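Local coordinates for protein aspartate carbamoyltransferase (Leishmania major, PDB 7K46) that probably catalyses carbamoyl transfer from carbamoyl phosphate to L-aspartate, giving N-carbamoyl-L-aspartate and phosphate, an early step of pyrimidine synthesis, at residues His153-Ala158 against Arg304-Arg309; Asp236-Thr241 against Leu269-Ala274; Val285-Pro288 against Glu294-Thr297. All coordinates share one frame; numbering follows the deposited sequence. Where two conformers were deposited one is given.

Contact 1. Residues His153-Ala158 against Arg304-Arg309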
ATOM      1  N   HIS A 153      23.115 -12.325 -19.844  1.00 18.59           N
ATOM      2  CA  HIS A 153      24.115 -13.228 -19.272  1.00 21.02           C
ATOM      3  C   HIS A 153      23.492 -14.545 -18.823  1.00 21.53           C
ATOM      4  O   HIS A 153      24.052 -15.626 -19.056  1.00 22.68           O
ATOM      5  CB  HIS A 153      24.815 -12.563 -18.092  1.00 21.33           C
ATOM      6  CG  HIS A 153      25.847 -13.437 -17.450  1.00 22.26           C
ATOM      7  ND1 HIS A 153      27.176 -13.408 -17.815  1.00 27.68           N
ATOM      8  CD2 HIS A 153      25.737 -14.394 -16.498  1.00 24.51           C
ATOM      9  CE1 HIS A 153      27.843 -14.299 -17.102  1.00 29.90           C
ATOM     10  NE2 HIS A 153      26.994 -14.912 -16.297  1.00 28.67           N
ATOM     11  N   ALA A 154      22.341 -14.472 -18.158  1.00 19.72           N
ATOM     12  CA  ALA A 154      21.707 -15.680 -17.643  1.00 20.24           C
ATOM     13  C   ALA A 154      21.146 -16.543 -18.767  1.00 26.06           C
ATOM     14  O   ALA A 154      21.202 -17.779 -18.698  1.00 20.49           O
ATOM     15  CB  ALA A 154      20.600 -15.301 -16.661  1.00 18.64           C
ATOM     16  N   GLU A 155      20.601 -15.912 -19.812  1.00 20.20           N
ATOM     17  CA  GLU A 155      19.974 -16.656 -20.900  1.00 21.24           C
ATOM     18  C   GLU A 155      21.006 -17.268 -21.845  1.00 24.74           C
ATOM     19  O   GLU A 155      20.840 -18.411 -22.288  1.00 25.62           O
ATOM     20  CB  GLU A 155      19.020 -15.744 -21.680  1.00 18.29           C
ATOM     21  CG  GLU A 155      17.766 -15.305 -20.905  1.00 21.78           C
ATOM     22  CD  GLU A 155      16.731 -16.418 -20.773  1.00 25.58           C
ATOM     23  OE1 GLU A 155      16.433 -17.100 -21.781  1.00 20.61           O
ATOM     24  OE2 GLU A 155      16.214 -16.619 -19.657  1.00 25.29           O
ATOM     25  N   LEU A 156      22.069 -16.528 -22.175  1.00 19.98           N
ATOM     26  CA  LEU A 156      23.035 -17.000 -23.163  1.00 23.17           C
ATOM     27  C   LEU A 156      24.343 -17.506 -22.564  1.00 28.52           C
ATOM     28  O   LEU A 156      25.093 -18.200 -23.261  1.00 29.25           O
ATOM     29  CB  LEU A 156      23.359 -15.883 -24.159  1.00 23.20           C
ATOM     30  CG  LEU A 156      22.172 -15.310 -24.930  1.00 24.84           C
ATOM     31  CD1 LEU A 156      22.619 -14.164 -25.838  1.00 21.92           C
ATOM     32  CD2 LEU A 156      21.440 -16.409 -25.726  1.00 24.75           C
ATOM     33  N   GLY A 157      24.647 -17.170 -21.311  1.00 24.62           N
ATOM     34  CA  GLY A 157      25.873 -17.579 -20.666  1.00 27.31           C
ATOM     35  C   GLY A 157      26.962 -16.525 -20.656  1.00 28.84           C
ATOM     36  O   GLY A 157      27.930 -16.666 -19.903  1.00 29.82           O
ATOM     37  N   ALA A 158      26.833 -15.477 -21.472  1.00 26.21           N
ATOM     38  CA  ALA A 158      27.828 -14.412 -21.537  1.00 28.86           C
ATOM     39  C   ALA A 158      27.243 -13.221 -22.283  1.00 29.09           C
ATOM     40  O   ALA A 158      26.337 -13.378 -23.111  1.00 23.67           O
ATOM     41  CB  ALA A 158      29.115 -14.878 -22.237  1.00 24.31           C
ATOM     42  N   ARG A 304      12.908 -18.940 -27.005  1.00 19.68           N
ATOM     43  CA  ARG A 304      13.785 -17.784 -27.129  1.00 21.17           C
ATOM     44  C   ARG A 304      13.110 -16.482 -26.708  1.00 20.70           C
ATOM     45  O   ARG A 304      13.775 -15.436 -26.667  1.00 20.99           O
ATOM     46  CB  ARG A 304      14.278 -17.691 -28.575  1.00 22.62           C
ATOM     47  CG  ARG A 304      15.052 -18.920 -29.004  1.00 24.24           C
ATOM     48  CD  ARG A 304      15.192 -19.018 -30.534  1.00 26.73           C
ATOM     49  NE  ARG A 304      13.928 -19.275 -31.223  1.00 25.70           N
ATOM     50  CZ  ARG A 304      13.829 -19.526 -32.522  1.00 30.90           C
ATOM     51  NH1 ARG A 304      14.898 -19.591 -33.297  1.00 25.97           N
ATOM     52  NH2 ARG A 304      12.625 -19.712 -33.059  1.00 27.22           N
ATOM     53  N   ALA A 305      11.816 -16.512 -26.401  1.00 20.53           N
ATOM     54  CA  ALA A 305      11.107 -15.311 -25.962  1.00 18.27           C
ATOM     55  C   ALA A 305      11.443 -15.086 -24.491  1.00 17.86           C
ATOM     56  O   ALA A 305      10.900 -15.753 -23.608  1.00 19.81           O
ATOM     57  CB  ALA A 305       9.605 -15.461 -26.184  1.00 20.12           C
ATOM     58  N   ALA A 306      12.354 -14.152 -24.224  1.00 17.50           N
ATOM     59  CA  ALA A 306      12.892 -13.948 -22.884  1.00 18.11           C
ATOM     60  C   ALA A 306      12.289 -12.746 -22.153  1.00 19.17           C
ATOM     61  O   ALA A 306      12.672 -12.484 -21.006  1.00 19.17           O
ATOM     62  CB  ALA A 306      14.418 -13.799 -22.965  1.00 17.51           C
ATOM     63  N   TYR A 307      11.365 -12.010 -22.775  1.00 17.74           N
ATOM     64  CA  TYR A 307      10.923 -10.744 -22.195  1.00 16.65           C
ATOM     65  C   TYR A 307      10.032 -10.909 -20.968  1.00 20.39           C
ATOM     66  O   TYR A 307       9.834  -9.926 -20.241  1.00 16.54           O
ATOM     67  CB  TYR A 307      10.202  -9.883 -23.248  1.00 17.97           C
ATOM     68  CG  TYR A 307       9.378 -10.665 -24.257  1.00 18.93           C
ATOM     69  CD1 TYR A 307       9.970 -11.183 -25.414  1.00 17.24           C
ATOM     70  CD2 TYR A 307       8.010 -10.871 -24.066  1.00 18.22           C
ATOM     71  CE1 TYR A 307       9.229 -11.905 -26.345  1.00 19.93           C
ATOM     72  CE2 TYR A 307       7.253 -11.594 -25.000  1.00 19.93           C
ATOM     73  CZ  TYR A 307       7.877 -12.104 -26.137  1.00 22.83           C
ATOM     74  OH  TYR A 307       7.153 -12.816 -27.067  1.00 20.44           O
ATOM     75  N   PHE A 308       9.495 -12.103 -20.709  1.00 16.47           N
ATOM     76  CA  PHE A 308       8.807 -12.286 -19.434  1.00 18.29           C
ATOM     77  C   PHE A 308       9.787 -12.688 -18.333  1.00 18.45           C
ATOM     78  O   PHE A 308       9.733 -12.151 -17.222  1.00 17.88           O
ATOM     79  CB  PHE A 308       7.690 -13.333 -19.576  1.00 20.23           C
ATOM     80  CG  PHE A 308       6.689 -13.006 -20.649  1.00 18.60           C
ATOM     81  CD1 PHE A 308       6.062 -11.764 -20.678  1.00 17.58           C
ATOM     82  CD2 PHE A 308       6.377 -13.938 -21.634  1.00 19.16           C
ATOM     83  CE1 PHE A 308       5.136 -11.448 -21.674  1.00 18.69           C
ATOM     84  CE2 PHE A 308       5.449 -13.633 -22.623  1.00 20.15           C
ATOM     85  CZ  PHE A 308       4.836 -12.387 -22.648  1.00 18.63           C
ATOM     86  N   ARG A 309      10.691 -13.628 -18.623  1.00 17.18           N
ATOM     87  CA  ARG A 309      11.746 -13.963 -17.667  1.00 16.79           C
ATOM     88  C   ARG A 309      12.598 -12.745 -17.321  1.00 17.97           C
ATOM     89  O   ARG A 309      13.090 -12.623 -16.189  1.00 17.91           O
ATOM     90  CB  ARG A 309      12.625 -15.079 -18.233  1.00 18.04           C
ATOM     91  CG  ARG A 309      11.894 -16.423 -18.410  1.00 19.45           C
ATOM     92  CD  ARG A 309      12.862 -17.569 -18.771  1.00 23.62           C
ATOM     93  NE  ARG A 309      13.525 -17.389 -20.061  1.00 21.36           N
ATOM     94  CZ  ARG A 309      12.980 -17.712 -21.229  1.00 25.69           C
ATOM     95  NH1 ARG A 309      11.746 -18.187 -21.310  1.00 19.85           N
ATOM     96  NH2 ARG A 309      13.694 -17.558 -22.344  1.00 21.65           N
TER
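Glu155, in the last turn of helix 142-156, faces the irregular run 304-309 across a CA-to-CA distance of 7.8 Å to Ala306, the closest backbone approach of the two segments. The gap is bridged by a salt bridge between Glu155 and Arg309. The arginine presents its NE side, giving one nitrogen to each carboxylate oxygen: NE reaches Glu155 OE2 at 2.8 Å, and NH2 reaches Glu155 OE1, also at 2.8 Å. Both oxygens lie close to the guanidinium plane, but the carboxylate is turned 28° from it, and both nitrogens stand out of the carboxylate plane, NE on the syn side of OE2. A bend in the arginine chain at chi3 (-64°) turns NE and NH2 back toward the glutamate, and the two side chains meet nearly at right angles. Ala306 lies against one face of the Arg309 guanidinium, its CA 3.7 Å from that plane and offset toward the rim, and its CB 4.0 Å from Glu155 OE1. In transcarbamylases two helices run between the carbamoyl phosphate and aspartate domains, and the salt bridge links the C-terminal turn of one, 142-156, to the chain leading into the other, 309-326. Gly157 N still bonds to His153 O at 2.8 Å, but Gly157 itself leaves helical geometry with positive phi. Each charged group has a further partner that should limit its rotation: Tyr313 OH at Glu155 OE2 and the Pro303 carbonyl at Arg309 NH2. Val284 of the edge strand 284-286 packs against both Glu155 and Ala306, and the contact as a whole is partly buried. Two residues on from Ala306, Phe308 packs on Arg101 of the second subunit.

Contact 2. Residues Asp236-Thr241 against Leu269-Ala274; sequences DVLYAT and LLIDKA
Ile271 has more surface buried by this contact than any other residue, and it meets strand 237-240 with a single methyl group. Its CD1 lies 4.0 Å from Leu238 CB and equally 4.0 Å from Ala240 CB, resting between two side chains that alternate residues of the strand place on the same face. The side chain reaches so far because its outer branch is extended: CD1 lies anti to CA about the CB-CG1 bond (chi2 169°), which carries the methyl across a backbone gap of 8.1 Å between the CA atoms of Ala240 and Ile271. Leu238 adds a second touch through CD1, 4.2 Å from Ile271 CD1, so the methyl is met by the base of the leucine and by one of its tips. The small Ala240 offers just its CB. Strand 237-240 is an inner strand of the five-stranded parallel sheet of the aspartate-binding domain, a Rossmann-like order of strands, and Ile271 lies in the connection between helices 262-269 and 273-276 that covers one face of it. Ile167 of the neighbouring strand 163-167 also touches Ile271. Asp272, which follows Ile271, N-caps the short, weakly bonded helix 273-276, its OD1 accepting from Arg275 N. With neither hydrogen bond nor salt bridge between the two segments, the direct contact between them rests on van der Waals and hydrophobic packing of buried aliphatic groups.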
ATOM      1  N   ASP A 236      22.459 -12.524 -31.623  1.00 22.38           N
ATOM      2  CA  ASP A 236      22.246 -13.280 -30.398  1.00 20.02           C
ATOM      3  C   ASP A 236      21.141 -12.688 -29.538  1.00 22.27           C
ATOM      4  O   ASP A 236      20.531 -13.412 -28.740  1.00 21.04           O
ATOM      5  CB  ASP A 236      23.551 -13.334 -29.612  1.00 23.83           C
ATOM      6  CG  ASP A 236      24.683 -13.890 -30.446  1.00 28.47           C
ATOM      7  OD1 ASP A 236      24.572 -15.059 -30.882  1.00 27.88           O
ATOM      8  OD2 ASP A 236      25.654 -13.143 -30.704  1.00 22.35           O
ATOM      9  N   VAL A 237      20.873 -11.393 -29.691  1.00 20.80           N
ATOM     10  CA  VAL A 237      19.815 -10.697 -28.961  1.00 21.16           C
ATOM     11  C   VAL A 237      19.087  -9.778 -29.935  1.00 19.16           C
ATOM     12  O   VAL A 237      19.721  -8.974 -30.628  1.00 17.99           O
ATOM     13  CB  VAL A 237      20.375  -9.875 -27.779  1.00 17.58           C
ATOM     14  CG1 VAL A 237      19.240  -9.112 -27.056  1.00 18.34           C
ATOM     15  CG2 VAL A 237      21.124 -10.780 -26.806  1.00 21.33           C
ATOM     16  N   LEU A 238      17.760  -9.906 -29.995  1.00 16.61           N
ATOM     17  CA  LEU A 238      16.890  -8.901 -30.602  1.00 16.54           C
ATOM     18  C   LEU A 238      16.213  -8.155 -29.461  1.00 19.08           C
ATOM     19  O   LEU A 238      15.369  -8.724 -28.766  1.00 20.16           O
ATOM     20  CB  LEU A 238      15.845  -9.541 -31.510  1.00 20.26           C
ATOM     21  CG  LEU A 238      16.363 -10.345 -32.698  1.00 20.84           C
ATOM     22  CD1 LEU A 238      15.188 -10.930 -33.493  1.00 17.50           C
ATOM     23  CD2 LEU A 238      17.242  -9.439 -33.577  1.00 18.34           C
ATOM     24  N   TYR A 239      16.579  -6.890 -29.270  1.00 17.91           N
ATOM     25  CA  TYR A 239      16.068  -6.077 -28.162  1.00 17.22           C
ATOM     26  C   TYR A 239      15.094  -5.068 -28.760  1.00 19.40           C
ATOM     27  O   TYR A 239      15.505  -4.087 -29.386  1.00 18.54           O
ATOM     28  CB  TYR A 239      17.216  -5.408 -27.400  1.00 16.63           C
ATOM     29  CG  TYR A 239      16.821  -4.681 -26.115  1.00 18.04           C
ATOM     30  CD1 TYR A 239      16.301  -3.392 -26.152  1.00 17.06           C
ATOM     31  CD2 TYR A 239      17.002  -5.275 -24.874  1.00 16.36           C
ATOM     32  CE1 TYR A 239      15.949  -2.717 -24.988  1.00 18.29           C
ATOM     33  CE2 TYR A 239      16.643  -4.611 -23.695  1.00 17.48           C
ATOM     34  CZ  TYR A 239      16.125  -3.337 -23.760  1.00 18.16           C
ATOM     35  OH  TYR A 239      15.788  -2.679 -22.609  1.00 19.44           O
ATOM     36  N   ALA A 240      13.802  -5.318 -28.574  1.00 20.28           N
ATOM     37  CA  ALA A 240      12.747  -4.500 -29.151  1.00 16.93           C
ATOM     38  C   ALA A 240      12.236  -3.469 -28.149  1.00 23.23           C
ATOM     39  O   ALA A 240      12.262  -3.681 -26.932  1.00 19.31           O
ATOM     40  CB  ALA A 240      11.585  -5.379 -29.621  1.00 21.53           C
ATOM     41  N   THR A 241      11.756  -2.343 -28.675  1.00 22.17           N
ATOM     42  CA  THR A 241      11.158  -1.303 -27.850  1.00 19.57           C
ATOM     43  C   THR A 241       9.912  -0.775 -28.551  1.00 22.52           C
ATOM     44  O   THR A 241       9.711  -0.977 -29.752  1.00 23.17           O
ATOM     45  CB  THR A 241      12.128  -0.133 -27.572  1.00 25.22           C
ATOM     46  OG1 THR A 241      12.513   0.472 -28.812  1.00 23.22           O
ATOM     47  CG2 THR A 241      13.376  -0.611 -26.825  1.00 24.09           C
ATOM     48  N   LEU A 269       9.906  -3.466 -38.473  1.00 21.46           N
ATOM     49  CA  LEU A 269      10.455  -3.705 -37.145  1.00 21.27           C
ATOM     50  C   LEU A 269       9.784  -4.860 -36.412  1.00 21.43           C
ATOM     51  O   LEU A 269      10.315  -5.318 -35.391  1.00 20.63           O
ATOM     52  CB  LEU A 269      10.339  -2.438 -36.280  1.00 22.95           C
ATOM     53  CG  LEU A 269      10.843  -1.065 -36.752  1.00 35.11           C
ATOM     54  CD1 LEU A 269      11.152  -0.182 -35.536  1.00 35.08           C
ATOM     55  CD2 LEU A 269      12.057  -1.141 -37.649  1.00 27.52           C
ATOM     56  N   LEU A 270       8.641  -5.337 -36.905  1.00 19.23           N
ATOM     57  CA  LEU A 270       7.846  -6.341 -36.200  1.00 22.86           C
ATOM     58  C   LEU A 270       8.640  -7.622 -35.980  1.00 23.10           C
ATOM     59  O   LEU A 270       9.292  -8.128 -36.896  1.00 23.31           O
ATOM     60  CB  LEU A 270       6.579  -6.653 -37.008  1.00 23.25           C
ATOM     61  CG  LEU A 270       5.742  -7.841 -36.518  1.00 26.44           C
ATOM     62  CD1 LEU A 270       5.188  -7.571 -35.130  1.00 22.76           C
ATOM     63  CD2 LEU A 270       4.608  -8.164 -37.497  1.00 30.05           C
ATOM     64  N   ILE A 271       8.583  -8.154 -34.759  1.00 19.19           N
ATOM     65  CA  ILE A 271       9.146  -9.466 -34.458  1.00 22.19           C
ATOM     66  C   ILE A 271       7.981 -10.413 -34.203  1.00 20.33           C
ATOM     67  O   ILE A 271       7.194 -10.204 -33.269  1.00 20.77           O
ATOM     68  CB  ILE A 271      10.110  -9.423 -33.258  1.00 19.48           C
ATOM     69  CG1 ILE A 271      11.341  -8.565 -33.580  1.00 20.65           C
ATOM     70  CG2 ILE A 271      10.580 -10.838 -32.901  1.00 21.98           C
ATOM     71  CD1 ILE A 271      12.191  -8.271 -32.350  1.00 24.13           C
ATOM     72  N   ASP A 272       7.849 -11.433 -35.049  1.00 22.01           N
ATOM     73  CA  ASP A 272       6.796 -12.433 -34.909  1.00 25.42           C
ATOM     74  C   ASP A 272       7.382 -13.792 -35.280  1.00 23.59           C
ATOM     75  O   ASP A 272       8.590 -13.933 -35.485  1.00 24.73           O
ATOM     76  CB  ASP A 272       5.570 -12.068 -35.763  1.00 22.04           C
ATOM     77  CG  ASP A 272       5.900 -11.909 -37.241  1.00 27.69           C
ATOM     78  OD1 ASP A 272       7.081 -12.074 -37.625  1.00 23.64           O
ATOM     79  OD2 ASP A 272       4.969 -11.605 -38.024  1.00 27.32           O
ATOM     80  N   LYS A 273       6.511 -14.798 -35.369  1.00 24.19           N
ATOM     81  CA  LYS A 273       6.965 -16.145 -35.693  1.00 27.88           C
ATOM     82  C   LYS A 273       7.641 -16.181 -37.061  1.00 26.08           C
ATOM     83  O   LYS A 273       8.679 -16.828 -37.228  1.00 27.80           O
ATOM     84  CB  LYS A 273       5.788 -17.120 -35.638  1.00 30.23           C
ATOM     85  CG  LYS A 273       6.176 -18.580 -35.810  1.00 36.20           C
ATOM     86  CD  LYS A 273       4.983 -19.532 -35.607  1.00 40.13           C
ATOM     87  CE  LYS A 273       4.028 -19.521 -36.798  1.00 52.12           C
ATOM     88  NZ  LYS A 273       2.961 -20.565 -36.704  1.00 59.49           N
ATOM     89  N   ALA A 274       7.076 -15.477 -38.044  1.00 30.93           N
ATOM     90  CA  ALA A 274       7.688 -15.442 -39.369  1.00 31.19           C
ATOM     91  C   ALA A 274       9.097 -14.867 -39.305  1.00 28.12           C
ATOM     92  O   ALA A 274      10.017 -15.372 -39.965  1.00 26.20           O
ATOM     93  CB  ALA A 274       6.818 -14.632 -40.331  1.00 29.43           C
TER

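Contact 3. Residues Val285-Pro288 against Glu294-Thr297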
ATOM      1  N   VAL A 285      14.883 -12.965 -27.589  1.00 18.11           N
ATOM      2  CA  VAL A 285      14.150 -11.740 -27.853  1.00 18.68           C
ATOM      3  C   VAL A 285      13.863 -11.089 -26.507  1.00 19.24           C
ATOM      4  O   VAL A 285      13.374 -11.750 -25.582  1.00 18.69           O
ATOM      5  CB  VAL A 285      12.844 -12.027 -28.615  1.00 20.96           C
ATOM      6  CG1 VAL A 285      12.003 -10.767 -28.734  1.00 18.79           C
ATOM      7  CG2 VAL A 285      13.149 -12.626 -30.003  1.00 18.12           C
ATOM      8  N   MET A 286      14.168  -9.805 -26.393  1.00 16.76           N
ATOM      9  CA  MET A 286      13.951  -9.062 -25.167  1.00 15.29           C
ATOM     10  C   MET A 286      13.176  -7.787 -25.479  1.00 16.38           C
ATOM     11  O   MET A 286      13.112  -7.333 -26.623  1.00 18.93           O
ATOM     12  CB  MET A 286      15.290  -8.730 -24.481  1.00 14.98           C
ATOM     13  CG  MET A 286      16.068  -9.976 -24.026  1.00 17.52           C
ATOM     14  SD  MET A 286      17.758  -9.594 -23.490  1.00 19.26           S
ATOM     15  CE  MET A 286      17.474  -8.389 -22.179  1.00 16.62           C
ATOM     16  N   HIS A 287      12.592  -7.211 -24.434  1.00 15.32           N
ATOM     17  CA  HIS A 287      11.768  -6.014 -24.551  1.00 17.35           C
ATOM     18  C   HIS A 287      11.570  -5.509 -23.130  1.00 17.31           C
ATOM     19  O   HIS A 287      11.159  -6.287 -22.263  1.00 16.31           O
ATOM     20  CB  HIS A 287      10.427  -6.344 -25.215  1.00 15.94           C
ATOM     21  CG  HIS A 287       9.618  -5.148 -25.615  1.00 16.24           C
ATOM     22  ND1 HIS A 287       9.371  -4.090 -24.766  1.00 17.02           N
ATOM     23  CD2 HIS A 287       8.968  -4.864 -26.771  1.00 17.60           C
ATOM     24  CE1 HIS A 287       8.611  -3.201 -25.382  1.00 19.42           C
ATOM     25  NE2 HIS A 287       8.354  -3.647 -26.600  1.00 19.72           N
ATOM     26  N   PRO A 288      11.875  -4.241 -22.842  1.00 17.14           N
ATOM     27  CA  PRO A 288      11.735  -3.756 -21.458  1.00 16.72           C
ATOM     28  C   PRO A 288      10.294  -3.716 -20.971  1.00 20.33           C
ATOM     29  O   PRO A 288      10.076  -3.754 -19.748  1.00 18.96           O
ATOM     30  CB  PRO A 288      12.354  -2.348 -21.512  1.00 16.85           C
ATOM     31  CG  PRO A 288      12.189  -1.921 -22.969  1.00 19.57           C
ATOM     32  CD  PRO A 288      12.379  -3.199 -23.759  1.00 18.35           C
ATOM     33  N   GLU A 294       4.450  -4.458 -31.652  1.00 24.81           N
ATOM     34  CA  GLU A 294       5.767  -4.639 -32.257  1.00 23.29           C
ATOM     35  C   GLU A 294       6.390  -5.980 -31.902  1.00 24.96           C
ATOM     36  O   GLU A 294       7.447  -6.333 -32.446  1.00 23.10           O
ATOM     37  CB  GLU A 294       6.700  -3.493 -31.835  1.00 23.13           C
ATOM     38  CG  GLU A 294       7.103  -3.506 -30.355  1.00 22.52           C
ATOM     39  CD  GLU A 294       6.064  -2.872 -29.437  1.00 25.53           C
ATOM     40  OE1 GLU A 294       4.924  -2.601 -29.885  1.00 23.87           O
ATOM     41  OE2 GLU A 294       6.395  -2.639 -28.253  1.00 23.69           O
ATOM     42  N   LEU A 295       5.761  -6.716 -30.993  1.00 22.39           N
ATOM     43  CA  LEU A 295       6.215  -8.034 -30.577  0.55 20.49           C
ATOM     44  C   LEU A 295       4.980  -8.923 -30.532  1.00 21.98           C
ATOM     45  O   LEU A 295       4.150  -8.775 -29.631  1.00 21.88           O
ATOM     46  CB  LEU A 295       6.902  -7.939 -29.214  0.55 20.82           C
ATOM     47  CG  LEU A 295       7.503  -9.133 -28.498  0.55 18.66           C
ATOM     48  CD1 LEU A 295       8.488  -9.830 -29.387  0.55 21.93           C
ATOM     49  CD2 LEU A 295       8.191  -8.614 -27.235  0.55 17.42           C
ATOM     50  N   SER A 296       4.838  -9.815 -31.509  1.00 21.33           N
ATOM     51  CA  SER A 296       3.602 -10.587 -31.622  1.00 21.93           C
ATOM     52  C   SER A 296       3.452 -11.591 -30.483  1.00 23.78           C
ATOM     53  O   SER A 296       4.430 -12.153 -29.979  1.00 22.77           O
ATOM     54  CB  SER A 296       3.542 -11.326 -32.960  1.00 20.35           C
ATOM     55  OG  SER A 296       2.384 -12.142 -33.021  1.00 24.98           O
ATOM     56  N   THR A 297       2.199 -11.822 -30.077  1.00 24.15           N
ATOM     57  CA  THR A 297       1.942 -12.907 -29.136  1.00 24.05           C
ATOM     58  C   THR A 297       2.225 -14.276 -29.742  1.00 29.61           C
ATOM     59  O   THR A 297       2.296 -15.259 -28.994  1.00 23.99           O
ATOM     60  CB  THR A 297       0.495 -12.875 -28.648  1.00 27.33           C
ATOM     61  OG1 THR A 297      -0.377 -13.013 -29.772  1.00 25.58           O
ATOM     62  CG2 THR A 297       0.194 -11.572 -27.929  1.00 24.89           C
TER
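A buried histidine hydrogen-bonded to a carboxylate is the striking feature here: His287 NE2 donates to Glu294 OE2 at 2.8 Å, with an N-H...O angle of 161°. The acceptor lies near the ring plane, at its edge, whereas the nitrogen comes to OE2 on the anti side of the carboxylate and only slightly out of its plane. Ring and carboxylate are turned 39° against each other. Glu294 gets its acid group there by a folded chain, CG lying between the backbone N and the carbonyl carbon (chi1 69°) and the chain bending again at chi2. Both flat groups have second anchors, since ND1 of His287 is hydrogen-bonded to Leu289 N and OE1 of Glu294 to Val292 N; the imidazole is thus held from its two nitrogens and its flip is fixed. His287 and Pro288 open the His-Pro-Leu-Pro turn of the transcarbamylase family, which directly follows the edge strand 284-286 of the Rossmann-like sheet; in well-studied relatives this turn contributes to the carbamoyl phosphate site. The bond to Glu294 therefore ties the start of that turn to the chain a few residues further on. Beside the polar pair lies an apolar one. Both methyls of Leu295 touch the other segment, CD1 at 3.7 Å from Val285 CG1 and CD2 at 3.8 Å from His287 CB, the leucine running past Val285 and His287 in the opposite direction to each. CD2 also lies 3.9 Å from His287 CD2, oblique to the ring. Because Leu295 was modelled in two conformers, these contacts describe one of them and are less certain than the histidine bond. Tyr307 packs on both Val285 and Leu295, and the backbone N of His287 is hydrogen-bonded to Gln310 OE1.

All three contacts cluster round neighbouring strands 237-240 and 284-286 of the five-stranded sheet of the aspartate-binding domain. Contacts 2 and 3 are buried and nearly adjacent, their centres about 6 Å apart, because the two strands pair directly, bonded through Leu238 O to Met286 N and Ala240 N to Met286 O. Contact 1 is only partly buried and its centre lies about 13 Å from that of contact 3, to which it is bonded through Val285 with Arg304 and Ala306. The chemistry differs with place: purely aliphatic beside the inner strand, a buried histidine-carboxylate bond with apolar packing past the edge strand, and a salt bridge where the end of helix 142-156 meets the chain entering helix 309-326.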